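Local coordinates for protein 4-oxalocrotonate decarboxylase NahK (Pseudomonas putida, PDB 5D2K) that catalyses the metal-assisted decarboxylation of 2-oxohex-3-enedioate to 2-oxopent-4-enoate, a step in bacterial naphthalene degradation, at residues N24-V29 against D93-P98; R56-R61 against Y88-D93; S106-P111 against S169-I174. The protein carries 1 engineered substitution. All coordinates share one frame; numbering follows the deposited sequence.

Contact 1: residues N24-V29 against D93-P98; sequences NAELNV and DYFSVP
Tyr-94 reaches across to the carboxylate of Glu-26, and its side chain can be followed outward as a single polar probe. From CB, directed at the end of helix 12-27, the ring leaves between the backbone N and the carbonyl carbon (chi1 66°). One face of the Tyr-94 ring receives Phe-95 CD1, 3.7 Å above the plane and offset toward the rim. Farther out, Tyr-94 CE1 lies 3.5 Å from Glu-26 OE2, which sits at the edge of the tyrosine ring. The tip, Tyr-94 OH, donates to Glu-26 OE2 over 2.6 Å and enters on the syn lone pair. Carboxylate and ring lie nearly flat with each other, their planes 9° apart. Beside the hydroxyl, Leu-27 CD2 lies 3.9 Å from Tyr-94 OH, the two side chains crossing at about a right angle. Helix 12-27, which carries Glu-26 and Leu-27, ends in a Schellman motif, with Val-29 at positive phi as its C-prime residue. Lys-58 joins from outside, in a salt bridge to Glu-26 OE1 and a hydrogen bond to Tyr-94 OH. With a phenol on one oxygen and an ammonium on the other, the carboxylate is probably held from turning and is likely to remain ionised.

Contact 2: residues R56-R61 against Y88-D93; sequences RRKEAR and YGFLAD. With EDO (1,2-ethanediol), chain H.
Lys-58 sends its aliphatic stem from helix 44-60 toward strand 87-92, where it meets Phe-90 and Ala-92, and this is where the contact is close. Lys-58 CD meets the edge of the Phe-90 ring, near the ring plane, 3.8 Å from Phe-90 CE1, while CE comes within 4.2 Å of Phe-90 CZ. The methyl of Ala-92 backs the same carbon, with CB 4.1 Å from Lys-58 CD. All three residues are buried, and the lysine chain stays extended until it bends at chi4 (-57°), which turns the ammonium toward Tyr-94, Glu-26 and Glu-23. Strand 87-92, paired antiparallel with strand 65-71, is the sheet element beneath helix 44-60, and Phe-90 also touches Ile-54 and Arg-55 of that helix. The far side of the helix is looser: Arg-56 starts away from the strand and is exposed, its NH2 bridging to Glu-53. Arg-61, exposed just past the helix end, pairs through NH2 with Glu-23 and sets one face of its guanidinium over Arg-57 O at 3.7 Å. At the other end of the strand, Tyr-88 OH donates to O1 of a 1,2-ethanediol at 2.8 Å, a molecule probably from the crystallisation liquor and also held by Glu-226 and Leu-223.

Contact 3: residues S106-P111 against S169-I174; sequences SKLIHP and SSTRFI. With OOG (2-oxoadipic acid), chain D.
A water gripped from both segments joins Lys-107 to Arg-172: it donates to Lys-107 O at 2.9 Å and accepts from Arg-172 NH2 at 3.0 Å. The two residues also touch directly, with Lys-107 CB 3.7 Å from Arg-172 NH2, and the lysine chain then leads away, leaving Lys-107 NZ 6.2 Å from Arg-172 NH2. A bend at chi2 (-76°) folds the arginine back along its own strand, where NH1 donates to Thr-171 O at 2.8 Å, from well above the carbonyl plane though nearly within the guanidinium plane. Leu-108 closes over one face of that guanidinium, its CD2 4.1 Å above the centre, and the same methyl rests 3.8 Å from both OG1 and CG2 of Thr-171. In the fumarylacetoacetate hydrolase-type fold of this family, strand 170-175 pairs in parallel with strand 96-97 and antiparallel with strand 139-149; Arg-172 touches Val-97 and Val-148, one from each neighbour. The loop 106-111, leading into strand 112-121, is further held by Asp-150, which accepts from the backbone N of Ile-109 and His-110. A leucine in place of Arg-172 has no N-H to offer, and would probably leave Thr-171 O without its side-chain donor, unlink the water from strand 170-175 and take from Leu-108 the flat group it covers. At the start of the strand segment, Ser-169 OG donates to O1 of 2-oxoadipate at 2.8 Å, in a pocket where Lys-69, Lys-77, Leu-72 and Gly-241 also bond the ligand.

How the contacts relate
Read from the N terminus, the chain leaves helix 12-27 at segment 24-29, and contact 1 closes a long loop when residues 93-98 return to it. Contact 2 is nested within that loop, joining helix 44-60 to strand 87-92, and Asp-93 belongs to both contacts. Contact 3 follows in series, bringing the loop before strand 112-121 to strand 170-175. Contacts 1 and 2 also touch where Phe-95 CE2 packs on Phe-90 O, whereas Phe-95 and Val-97 exchange backbone hydrogen bonds with Phe-173, so contacts 1 and 3 meet on adjacent strands. Together the three attach two N-terminal helices and a connecting loop to one mixed sheet.

Contact 1: residues N24-V29 against D93-P98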
loop_
_atom_site.group_PDB
_atom_site.type_symbol
_atom_site.label_atom_id
_atom_site.label_comp_id
_atom_site.label_asym_id
_atom_site.label_seq_id
_atom_site.Cartn_x
_atom_site.Cartn_y
_atom_site.Cartn_z
ATOM N N ASN A 24 18.037 0.686 2.460
ATOM C CA ASN A 24 18.758 1.445 3.480
ATOM C C ASN A 24 18.166 2.837 3.686
ATOM O O ASN A 24 18.210 3.374 4.793
ATOM C CB ASN A 24 20.257 1.544 3.132
ATOM C CG ASN A 24 21.019 0.303 3.519
ATOM O OD1 ASN A 24 20.533 -0.522 4.280
ATOM N ND2 ASN A 24 22.246 0.184 3.021
ATOM N N ALA A 25 17.596 3.420 2.634
ATOM C CA ALA A 25 16.939 4.716 2.771
ATOM C C ALA A 25 15.734 4.624 3.728
ATOM O O ALA A 25 15.494 5.517 4.534
ATOM C CB ALA A 25 16.512 5.244 1.395
ATOM N N GLU A 26 14.986 3.527 3.650
ATOM C CA GLU A 26 13.895 3.307 4.586
ATOM C C GLU A 26 14.401 3.048 6.011
ATOM O O GLU A 26 13.955 3.690 6.982
ATOM C CB GLU A 26 13.043 2.129 4.107
ATOM C CG GLU A 26 11.902 1.764 5.048
ATOM C CD GLU A 26 11.977 0.333 5.570
ATOM O OE1 GLU A 26 12.601 -0.541 4.920
ATOM O OE2 GLU A 26 11.381 0.094 6.650
ATOM N N LEU A 27 15.321 2.092 6.136
ATOM C CA LEU A 27 15.823 1.683 7.448
ATOM C C LEU A 27 16.599 2.780 8.171
ATOM O O LEU A 27 16.658 2.792 9.401
ATOM C CB LEU A 27 16.709 0.446 7.305
ATOM C CG LEU A 27 15.979 -0.782 6.777
ATOM C CD1 LEU A 27 16.976 -1.911 6.604
ATOM C CD2 LEU A 27 14.881 -1.168 7.750
ATOM N N ASN A 28 17.194 3.694 7.412
ATOM C CA ASN A 28 18.002 4.749 8.014
ATOM C C ASN A 28 17.446 6.154 7.803
ATOM O O ASN A 28 18.120 7.154 8.070
ATOM C CB ASN A 28 19.434 4.636 7.487
ATOM C CG ASN A 28 20.075 3.316 7.877
ATOM O OD1 ASN A 28 20.577 3.170 8.993
ATOM N ND2 ASN A 28 20.028 2.335 6.981
ATOM N N VAL A 29 16.190 6.219 7.356
ATOM C CA VAL A 29 15.387 7.439 7.366
ATOM C C VAL A 29 16.054 8.604 6.615
ATOM O O VAL A 29 16.363 9.657 7.200
ATOM C CB VAL A 29 15.061 7.879 8.827
ATOM C CG1 VAL A 29 13.870 8.823 8.838
ATOM C CG2 VAL A 29 14.780 6.669 9.726
ATOM N N ASP A 93 5.875 -7.018 8.956
ATOM C CA ASP A 93 5.166 -7.005 10.231
ATOM C C ASP A 93 5.399 -5.725 11.053
ATOM O O ASP A 93 4.449 -5.206 11.643
ATOM C CB ASP A 93 5.479 -8.269 11.069
ATOM C CG ASP A 93 6.965 -8.602 11.204
ATOM O OD1 ASP A 93 7.867 -7.771 10.954
ATOM O OD2 ASP A 93 7.212 -9.755 11.631
ATOM N N TYR A 94 6.618 -5.187 11.066
ATOM C CA TYR A 94 6.881 -4.001 11.893
ATOM C C TYR A 94 6.234 -2.735 11.314
ATOM O O TYR A 94 6.264 -1.677 11.957
ATOM C CB TYR A 94 8.390 -3.785 12.095
ATOM C CG TYR A 94 9.143 -3.431 10.829
ATOM C CD1 TYR A 94 9.296 -2.110 10.438
ATOM C CD2 TYR A 94 9.709 -4.418 10.041
ATOM C CE1 TYR A 94 9.987 -1.784 9.272
ATOM C CE2 TYR A 94 10.396 -4.105 8.876
ATOM C CZ TYR A 94 10.530 -2.779 8.503
ATOM O OH TYR A 94 11.223 -2.446 7.352
ATOM N N PHE A 95 5.643 -2.835 10.116
ATOM C CA PHE A 95 4.831 -1.729 9.572
ATOM C C PHE A 95 3.562 -1.514 10.391
ATOM O O PHE A 95 2.965 -0.431 10.341
ATOM C CB PHE A 95 4.383 -1.982 8.117
ATOM C CG PHE A 95 5.482 -1.967 7.070
ATOM C CD1 PHE A 95 6.832 -1.844 7.395
ATOM C CD2 PHE A 95 5.125 -2.067 5.726
ATOM C CE1 PHE A 95 7.804 -1.832 6.386
ATOM C CE2 PHE A 95 6.093 -2.070 4.720
ATOM C CZ PHE A 95 7.428 -1.952 5.050
ATOM N N SER A 96 3.107 -2.553 11.101
ATOM C CA SER A 96 1.789 -2.524 11.739
ATOM C C SER A 96 1.723 -1.607 12.966
ATOM O O SER A 96 2.646 -1.569 13.783
ATOM C CB SER A 96 1.371 -3.950 12.121
ATOM O OG SER A 96 2.243 -4.491 13.109
ATOM N N VAL A 97 0.607 -0.885 13.074
ATOM C CA VAL A 97 0.319 0.043 14.169
ATOM C C VAL A 97 -1.085 -0.279 14.687
ATOM O O VAL A 97 -2.000 -0.491 13.896
ATOM C CB VAL A 97 0.384 1.520 13.681
ATOM C CG1 VAL A 97 0.078 2.519 14.803
ATOM C CG2 VAL A 97 1.741 1.819 13.042
ATOM N N PRO A 98 -1.256 -0.335 16.018
ATOM C CA PRO A 98 -2.575 -0.642 16.573
ATOM C C PRO A 98 -3.520 0.565 16.515
ATOM O O PRO A 98 -3.039 1.699 16.557
ATOM C CB PRO A 98 -2.253 -1.015 18.024
ATOM C CG PRO A 98 -1.096 -0.167 18.356
ATOM C CD PRO A 98 -0.256 -0.105 17.077
#

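Contact 2: residues R56-R61 against Y88-D93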
loop_
_atom_site.group_PDB
_atom_site.type_symbol
_atom_site.label_atom_id
_atom_site.label_comp_id
_atom_site.label_asym_id
_atom_site.label_seq_id
_atom_site.Cartn_x
_atom_site.Cartn_y
_atom_site.Cartn_z
ATOM N N ARG A 56 12.922 -10.191 0.118
ATOM C CA ARG A 56 13.796 -11.283 0.520
ATOM C C ARG A 56 14.768 -10.860 1.637
ATOM O O ARG A 56 14.984 -11.610 2.592
ATOM C CB ARG A 56 14.583 -11.828 -0.678
ATOM C CG ARG A 56 15.285 -13.151 -0.363
ATOM C CD ARG A 56 16.520 -13.370 -1.243
ATOM N NE ARG A 56 17.491 -12.294 -1.060
ATOM C CZ ARG A 56 18.323 -12.195 -0.027
ATOM N NH1 ARG A 56 18.320 -13.114 0.934
ATOM N NH2 ARG A 56 19.154 -11.167 0.053
ATOM N N ARG A 57 15.332 -9.662 1.527
ATOM C CA ARG A 57 16.217 -9.154 2.571
ATOM C C ARG A 57 15.490 -9.112 3.918
ATOM O O ARG A 57 16.044 -9.491 4.953
ATOM C CB ARG A 57 16.738 -7.760 2.204
ATOM C CG ARG A 57 17.667 -7.743 0.982
ATOM C CD ARG A 57 18.070 -6.306 0.600
ATOM N NE ARG A 57 18.862 -5.638 1.633
ATOM C CZ ARG A 57 20.175 -5.808 1.799
ATOM N NH1 ARG A 57 20.860 -6.615 0.992
ATOM N NH2 ARG A 57 20.808 -5.163 2.772
ATOM N N LYS A 58 14.239 -8.661 3.898
ATOM C CA LYS A 58 13.494 -8.544 5.140
ATOM C C LYS A 58 13.146 -9.922 5.692
ATOM O O LYS A 58 13.267 -10.151 6.896
ATOM C CB LYS A 58 12.224 -7.700 4.935
ATOM C CG LYS A 58 12.544 -6.239 4.640
ATOM C CD LYS A 58 11.314 -5.349 4.812
ATOM C CE LYS A 58 11.608 -3.905 4.439
ATOM N NZ LYS A 58 12.757 -3.322 5.230
ATOM N N GLU A 59 12.732 -10.841 4.824
ATOM C CA GLU A 59 12.427 -12.210 5.234
ATOM C C GLU A 59 13.652 -12.901 5.833
ATOM O O GLU A 59 13.545 -13.643 6.817
ATOM C CB GLU A 59 11.903 -13.024 4.045
ATOM C CG GLU A 59 10.489 -12.653 3.584
ATOM C CD GLU A 59 10.139 -13.231 2.213
ATOM O OE1 GLU A 59 11.066 -13.486 1.409
ATOM O OE2 GLU A 59 8.932 -13.424 1.937
ATOM N N ALA A 60 14.811 -12.660 5.213
ATOM C CA ALA A 60 16.048 -13.309 5.632
ATOM C C ALA A 60 16.483 -12.883 7.022
ATOM O O ALA A 60 17.164 -13.647 7.720
ATOM C CB ALA A 60 17.164 -13.021 4.630
ATOM N N ARG A 61 16.102 -11.678 7.438
ATOM C CA ARG A 61 16.469 -11.239 8.782
ATOM C C ARG A 61 15.343 -11.473 9.786
ATOM O O ARG A 61 15.411 -10.993 10.924
ATOM C CB ARG A 61 16.925 -9.766 8.782
ATOM C CG ARG A 61 15.862 -8.677 8.622
ATOM C CD ARG A 61 16.489 -7.269 8.719
ATOM N NE ARG A 61 17.430 -6.979 7.629
ATOM C CZ ARG A 61 17.108 -6.339 6.506
ATOM N NH1 ARG A 61 18.028 -6.133 5.563
ATOM N NH2 ARG A 61 15.861 -5.922 6.301
ATOM N N TYR A 88 1.720 -2.695 -7.017
ATOM C CA TYR A 88 1.579 -3.335 -5.722
ATOM C C TYR A 88 2.910 -3.281 -4.963
ATOM O O TYR A 88 3.955 -2.996 -5.543
ATOM C CB TYR A 88 1.084 -4.786 -5.855
ATOM C CG TYR A 88 2.068 -5.773 -6.466
ATOM C CD1 TYR A 88 3.087 -6.343 -5.708
ATOM C CD2 TYR A 88 1.965 -6.138 -7.809
ATOM C CE1 TYR A 88 3.976 -7.251 -6.275
ATOM C CE2 TYR A 88 2.836 -7.042 -8.381
ATOM C CZ TYR A 88 3.848 -7.593 -7.615
ATOM O OH TYR A 88 4.730 -8.491 -8.185
ATOM N N GLY A 89 2.837 -3.541 -3.663
ATOM C CA GLY A 89 4.014 -3.706 -2.824
ATOM C C GLY A 89 3.656 -4.627 -1.674
ATOM O O GLY A 89 2.518 -5.099 -1.580
ATOM N N PHE A 90 4.621 -4.906 -0.802
ATOM C CA PHE A 90 4.384 -5.813 0.321
ATOM C C PHE A 90 4.388 -5.082 1.662
ATOM O O PHE A 90 4.904 -3.962 1.770
ATOM C CB PHE A 90 5.442 -6.930 0.340
ATOM C CG PHE A 90 6.829 -6.439 0.672
ATOM C CD1 PHE A 90 7.240 -6.309 1.995
ATOM C CD2 PHE A 90 7.708 -6.075 -0.337
ATOM C CE1 PHE A 90 8.510 -5.831 2.303
ATOM C CE2 PHE A 90 8.969 -5.605 -0.043
ATOM C CZ PHE A 90 9.375 -5.477 1.283
ATOM N N LEU A 91 3.825 -5.732 2.679
ATOM C CA LEU A 91 3.760 -5.178 4.034
ATOM C C LEU A 91 4.532 -6.059 5.019
ATOM O O LEU A 91 4.229 -7.253 5.175
ATOM C CB LEU A 91 2.297 -5.042 4.480
ATOM C CG LEU A 91 1.404 -4.229 3.543
ATOM C CD1 LEU A 91 -0.050 -4.351 3.988
ATOM C CD2 LEU A 91 1.822 -2.765 3.535
ATOM N N ALA A 92 5.544 -5.487 5.666
ATOM C CA ALA A 92 6.291 -6.205 6.698
ATOM C C ALA A 92 5.631 -6.057 8.067
ATOM O O ALA A 92 4.920 -5.065 8.329
ATOM C CB ALA A 92 7.729 -5.709 6.751
ATOM N N ASP A 93 5.875 -7.018 8.956
ATOM C CA ASP A 93 5.166 -7.005 10.231
ATOM C C ASP A 93 5.399 -5.725 11.053
ATOM O O ASP A 93 4.449 -5.206 11.643
ATOM C CB ASP A 93 5.479 -8.269 11.069
ATOM C CG ASP A 93 6.965 -8.602 11.204
ATOM O OD1 ASP A 93 7.867 -7.771 10.954
ATOM O OD2 ASP A 93 7.212 -9.755 11.631
HETATM C C1 EDO H . 4.646 -7.741 -11.898
HETATM O O1 EDO H . 4.171 -8.716 -10.944
HETATM C C2 EDO H . 3.507 -6.851 -12.391
HETATM O O2 EDO H . 3.895 -6.194 -13.612
#

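Contact 3: residues S106-P111 against S169-I174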
loop_
_atom_site.group_PDB
_atom_site.type_symbol
_atom_site.label_atom_id
_atom_site.label_comp_id
_atom_site.label_asym_id
_atom_site.label_seq_id
_atom_site.Cartn_x
_atom_site.Cartn_y
_atom_site.Cartn_z
ATOM N N SER A 106 10.041 10.319 13.799
ATOM C CA SER A 106 11.490 10.424 13.658
ATOM C C SER A 106 12.024 9.248 12.845
ATOM O O SER A 106 13.166 9.259 12.397
ATOM C CB SER A 106 12.189 10.495 15.025
ATOM O OG SER A 106 12.196 9.245 15.685
ATOM N N LYS A 107 11.185 8.236 12.648
ATOM C CA LYS A 107 11.564 7.083 11.840
ATOM C C LYS A 107 11.044 7.224 10.414
ATOM O O LYS A 107 11.144 6.292 9.610
ATOM C CB LYS A 107 11.027 5.795 12.469
ATOM C CG LYS A 107 11.513 5.558 13.890
ATOM C CD LYS A 107 11.106 4.180 14.391
ATOM C CE LYS A 107 11.830 3.830 15.684
ATOM N NZ LYS A 107 13.312 3.753 15.485
ATOM N N LEU A 108 10.473 8.388 10.121
ATOM C CA LEU A 108 9.840 8.658 8.838
ATOM C C LEU A 108 10.443 9.901 8.190
ATOM O O LEU A 108 10.998 10.766 8.874
ATOM C CB LEU A 108 8.328 8.822 9.026
ATOM C CG LEU A 108 7.645 7.653 9.735
ATOM C CD1 LEU A 108 6.142 7.917 9.845
ATOM C CD2 LEU A 108 7.910 6.326 8.998
ATOM N N ILE A 109 10.330 9.988 6.870
ATOM C CA ILE A 109 11.001 11.038 6.105
ATOM C C ILE A 109 10.073 12.222 5.848
ATOM O O ILE A 109 10.379 13.363 6.225
ATOM C CB ILE A 109 11.520 10.480 4.768
ATOM C CG1 ILE A 109 12.549 9.374 5.022
ATOM C CG2 ILE A 109 12.139 11.589 3.926
ATOM C CD1 ILE A 109 12.760 8.444 3.838
ATOM N N HIS A 110 8.936 11.952 5.211
ATOM C CA HIS A 110 7.932 12.976 4.912
ATOM C C HIS A 110 6.575 12.297 4.720
ATOM O O HIS A 110 6.038 12.246 3.600
ATOM C CB HIS A 110 8.315 13.810 3.673
ATOM C CG HIS A 110 8.896 13.015 2.538
ATOM N ND1 HIS A 110 9.728 13.579 1.591
ATOM C CD2 HIS A 110 8.763 11.711 2.186
ATOM C CE1 HIS A 110 10.082 12.660 0.710
ATOM N NE2 HIS A 110 9.515 11.517 1.053
ATOM N N PRO A 111 6.018 11.766 5.814
ATOM C CA PRO A 111 4.876 10.851 5.734
ATOM C C PRO A 111 3.536 11.506 5.430
ATOM O O PRO A 111 3.295 12.673 5.755
ATOM C CB PRO A 111 4.839 10.227 7.133
ATOM C CG PRO A 111 5.391 11.304 8.018
ATOM C CD PRO A 111 6.506 11.902 7.199
ATOM N N SER A 169 6.244 2.927 -1.733
ATOM C CA SER A 169 6.268 3.931 -0.654
ATOM C C SER A 169 5.734 3.415 0.691
ATOM O O SER A 169 5.420 4.202 1.587
ATOM C CB SER A 169 5.474 5.181 -1.065
ATOM O OG SER A 169 5.880 5.663 -2.345
ATOM N N SER A 170 5.651 2.101 0.848
ATOM C CA SER A 170 5.063 1.543 2.061
ATOM C C SER A 170 5.932 1.802 3.285
ATOM O O SER A 170 7.167 1.783 3.195
ATOM C CB SER A 170 4.853 0.039 1.900
ATOM O OG SER A 170 4.056 -0.254 0.762
ATOM N N THR A 171 5.301 2.009 4.439
ATOM C CA THR A 171 6.087 2.132 5.667
ATOM C C THR A 171 5.307 1.817 6.960
ATOM O O THR A 171 5.873 1.192 7.859
ATOM C CB THR A 171 6.750 3.553 5.755
ATOM O OG1 THR A 171 7.955 3.476 6.529
ATOM C CG2 THR A 171 5.817 4.621 6.346
ATOM N N ARG A 172 4.032 2.222 7.060
ATOM C CA ARG A 172 3.199 1.840 8.209
ATOM C C ARG A 172 1.769 1.617 7.767
ATOM O O ARG A 172 1.351 2.146 6.740
ATOM C CB ARG A 172 3.180 2.910 9.312
ATOM C CG ARG A 172 4.550 3.328 9.878
ATOM C CD ARG A 172 5.133 2.294 10.838
ATOM N NE ARG A 172 6.394 2.788 11.413
ATOM C CZ ARG A 172 7.595 2.579 10.887
ATOM N NH1 ARG A 172 7.736 1.868 9.771
ATOM N NH2 ARG A 172 8.671 3.091 11.480
ATOM N N PHE A 173 1.023 0.844 8.551
ATOM C CA PHE A 173 -0.421 0.774 8.350
ATOM C C PHE A 173 -1.101 0.575 9.695
ATOM O O PHE A 173 -0.561 -0.068 10.594
ATOM C CB PHE A 173 -0.801 -0.334 7.349
ATOM C CG PHE A 173 -0.547 -1.737 7.836
ATOM C CD1 PHE A 173 0.693 -2.350 7.653
ATOM C CD2 PHE A 173 -1.557 -2.461 8.459
ATOM C CE1 PHE A 173 0.914 -3.650 8.101
ATOM C CE2 PHE A 173 -1.343 -3.755 8.906
ATOM C CZ PHE A 173 -0.110 -4.357 8.731
ATOM N N ILE A 174 -2.289 1.163 9.817
ATOM C CA ILE A 174 -3.054 1.169 11.067
ATOM C C ILE A 174 -4.425 0.532 10.841
ATOM O O ILE A 174 -5.229 1.062 10.078
ATOM C CB ILE A 174 -3.266 2.612 11.601
ATOM C CG1 ILE A 174 -1.967 3.426 11.548
ATOM C CG2 ILE A 174 -3.859 2.584 13.013
ATOM C CD1 ILE A 174 -2.168 4.931 11.299
HETATM C C2 OOG D . 2.573 5.281 -3.833
HETATM C C3 OOG D . 1.658 4.523 -2.886
HETATM C C4 OOG D . 0.268 4.391 -3.472
HETATM C C6 OOG D . -2.194 4.061 -2.679
HETATM O O4 OOG D . -3.002 3.616 -1.830
HETATM O O3 OOG D . -2.603 4.684 -3.691
HETATM C C5 OOG D . -0.716 3.852 -2.458
HETATM C C1 OOG D . 2.630 6.744 -3.442
HETATM O O1 OOG D . 3.716 7.271 -3.062
HETATM O O2 OOG D . 1.581 7.438 -3.506
HETATM O O5 OOG D . -0.372 3.251 -1.464
HETATM O O HOH W 1 11.044 3.416 9.731
#